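Local coordinates for uncharacterized conserved protein YndB, AHSA1/START domain (Micromonospora chersina, PDB 6V04) that is of unknown function but is a START/Bet v1-like protein encoded in the dynemicin biosynthetic locus and probably takes part in making dynemicin, at residues S154-G160 against G232-L238. Numbering follows the deposited sequence.
Sequences SVVLPNG and GERGRTL
Val156 and Arg234 meet at about a right angle. The methyl CG2 of Val156 sits over one face of the Arg234 guanidinium, offset toward its rim and 3.7 Å from NE of Arg234. Its other methyl, CG1, anti to the backbone N, reaches instead to the backbone of Arg234 and Gly235. NH2 of Arg234 donates to OG1 of Thr237, which lies almost in the guanidinium plane, at 2.8 Å. NH1 of Arg234 is bonded to the carbonyl of Pro112, so both terminal nitrogens are tied and the group's rotation is restrained. On the other face of the sheet, Val155 and Leu238 lie side by side, and CD1 of Leu157 touches CB of Leu238 at 4.0 Å. These three side chains pack on helix 252-277, in keeping with the helix-grip fold of Bet v1-like domains, where a long C-terminal helix lies against an antiparallel sheet. Here edge strand 151-157 pairs with strand 236-243 through two hydrogen-bonded pairs, Val155 with Leu238 and Leu157 with Arg236. Past the strand end, ND2 of Asn159 makes a nearly straight bond (173°) to O of Gly232, 3.0 Å away. That oxygen also accepts from Gly235 N in a type I turn. The Arg236 chain bends at chi3 (-89°), which folds its guanidinium over CA of Asn159. The amide and guanidinium planes are 50° apart, and OD1 of Asn159 lies 3.4 Å from CG of Arg236. Gly160 lies at the edge of this guanidinium. With an alanine in place of Arg236, the Asn159-Gly160 turn would probably lose the flat group stacked over it and be freer to move. CA of Gly235 comes close to O of Leu157, where a CB would clash with that oxygen and with CG1 of Val156.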
loop_
_atom_site.group_PDB
_atom_site.type_symbol
_atom_site.label_atom_id
_atom_site.label_comp_id
_atom_site.label_asym_id
_atom_site.label_seq_id
_atom_site.Cartn_x
_atom_site.Cartn_y
_atom_site.Cartn_z
ATOM N N SER A 154 2.830 -5.328 -3.607
ATOM C CA SER A 154 3.153 -6.129 -4.772
ATOM C C SER A 154 4.462 -5.664 -5.388
ATOM O O SER A 154 4.918 -4.536 -5.174
ATOM C CB SER A 154 2.050 -6.072 -5.834
ATOM O OG SER A 154 2.113 -4.857 -6.560
ATOM N N VAL A 155 5.048 -6.552 -6.186
ATOM C CA VAL A 155 6.227 -6.233 -6.975
ATOM C C VAL A 155 6.151 -7.045 -8.259
ATOM O O VAL A 155 5.714 -8.195 -8.252
ATOM C CB VAL A 155 7.515 -6.513 -6.170
ATOM C CG1 VAL A 155 7.631 -7.998 -5.823
ATOM C CG2 VAL A 155 8.733 -6.032 -6.925
ATOM N N VAL A 156 6.539 -6.437 -9.367
ATOM C CA VAL A 156 6.550 -7.135 -10.645
ATOM C C VAL A 156 7.918 -7.751 -10.842
ATOM O O VAL A 156 8.942 -7.056 -10.794
ATOM C CB VAL A 156 6.194 -6.194 -11.803
ATOM C CG1 VAL A 156 6.318 -6.940 -13.136
ATOM C CG2 VAL A 156 4.785 -5.672 -11.614
ATOM N N LEU A 157 7.933 -9.049 -11.077
ATOM C CA LEU A 157 9.140 -9.807 -11.273
ATOM C C LEU A 157 9.295 -10.159 -12.745
ATOM O O LEU A 157 8.300 -10.286 -13.466
ATOM C CB LEU A 157 9.124 -11.104 -10.453
ATOM C CG LEU A 157 8.896 -10.960 -8.944
ATOM C CD1 LEU A 157 8.800 -12.331 -8.297
ATOM C CD2 LEU A 157 9.980 -10.134 -8.290
ATOM N N PRO A 158 10.524 -10.336 -13.223
ATOM C CA PRO A 158 10.712 -10.850 -14.581
ATOM C C PRO A 158 10.129 -12.248 -14.728
ATOM O O PRO A 158 9.956 -12.991 -13.756
ATOM C CB PRO A 158 12.236 -10.860 -14.759
ATOM C CG PRO A 158 12.793 -10.853 -13.374
ATOM C CD PRO A 158 11.801 -10.097 -12.527
ATOM N N ASN A 159 9.803 -12.582 -15.977
ATOM C CA ASN A 159 9.329 -13.914 -16.356
ATOM C C ASN A 159 10.513 -14.865 -16.568
ATOM O O ASN A 159 10.698 -15.449 -17.633
ATOM C CB ASN A 159 8.483 -13.825 -17.621
ATOM C CG ASN A 159 7.131 -13.172 -17.387
ATOM O OD1 ASN A 159 6.515 -13.350 -16.340
ATOM N ND2 ASN A 159 6.662 -12.419 -18.373
ATOM N N GLY A 160 11.326 -15.017 -15.522
ATOM C CA GLY A 160 12.535 -15.806 -15.593
ATOM C C GLY A 160 12.389 -17.176 -14.955
ATOM O O GLY A 160 11.294 -17.635 -14.624
ATOM N N GLY A 232 1.971 -12.238 -16.403
ATOM C CA GLY A 232 1.624 -11.184 -17.336
ATOM C C GLY A 232 2.743 -10.931 -18.319
ATOM O O GLY A 232 3.895 -11.309 -18.089
ATOM N N GLU A 233 2.385 -10.302 -19.444
ATOM C CA GLU A 233 3.401 -9.876 -20.404
ATOM C C GLU A 233 4.426 -8.963 -19.751
ATOM O O GLU A 233 5.610 -9.004 -20.104
ATOM C CB GLU A 233 2.756 -9.152 -21.594
ATOM C CG GLU A 233 1.905 -10.026 -22.494
ATOM C CD GLU A 233 1.323 -9.251 -23.665
ATOM O OE1 GLU A 233 1.823 -8.141 -23.950
ATOM O OE2 GLU A 233 0.369 -9.753 -24.298
ATOM N N ARG A 234 3.995 -8.146 -18.791
ATOM C CA ARG A 234 4.887 -7.204 -18.129
ATOM C C ARG A 234 5.837 -7.881 -17.152
ATOM O O ARG A 234 6.768 -7.220 -16.673
ATOM C CB ARG A 234 4.075 -6.154 -17.374
ATOM C CG ARG A 234 3.440 -6.670 -16.062
ATOM C CD ARG A 234 2.581 -5.603 -15.415
ATOM N NE ARG A 234 2.116 -6.002 -14.086
ATOM C CZ ARG A 234 1.484 -5.199 -13.240
ATOM N NH1 ARG A 234 1.233 -3.935 -13.564
ATOM N NH2 ARG A 234 1.120 -5.648 -12.036
ATOM N N GLY A 235 5.606 -9.149 -16.833
ATOM C CA GLY A 235 6.261 -9.840 -15.739
ATOM C C GLY A 235 5.249 -10.506 -14.833
ATOM O O GLY A 235 4.038 -10.399 -15.022
ATOM N N ARG A 236 5.768 -11.212 -13.822
ATOM C CA ARG A 236 4.936 -11.906 -12.848
ATOM C C ARG A 236 4.723 -10.982 -11.663
ATOM O O ARG A 236 5.692 -10.494 -11.079
ATOM C CB ARG A 236 5.583 -13.206 -12.362
ATOM C CG ARG A 236 5.398 -14.374 -13.308
ATOM C CD ARG A 236 5.805 -15.681 -12.649
ATOM N NE ARG A 236 7.222 -15.968 -12.835
ATOM C CZ ARG A 236 7.731 -16.511 -13.935
ATOM N NH1 ARG A 236 6.943 -16.816 -14.958
ATOM N NH2 ARG A 236 9.033 -16.741 -14.016
ATOM N N THR A 237 3.468 -10.739 -11.308
ATOM C CA THR A 237 3.185 -9.883 -10.163
ATOM C C THR A 237 3.117 -10.745 -8.915
ATOM O O THR A 237 2.254 -11.622 -8.798
ATOM C CB THR A 237 1.888 -9.100 -10.344
ATOM O OG1 THR A 237 1.998 -8.262 -11.495
ATOM C CG2 THR A 237 1.615 -8.236 -9.121
ATOM N N LEU A 238 4.045 -10.508 -7.990
ATOM C CA LEU A 238 4.056 -11.149 -6.687
ATOM C C LEU A 238 3.340 -10.230 -5.713
ATOM O O LEU A 238 3.752 -9.083 -5.532
ATOM C CB LEU A 238 5.494 -11.383 -6.254
ATOM C CG LEU A 238 5.677 -11.834 -4.813
ATOM C CD1 LEU A 238 5.051 -13.193 -4.600
ATOM C CD2 LEU A 238 7.160 -11.857 -4.454
#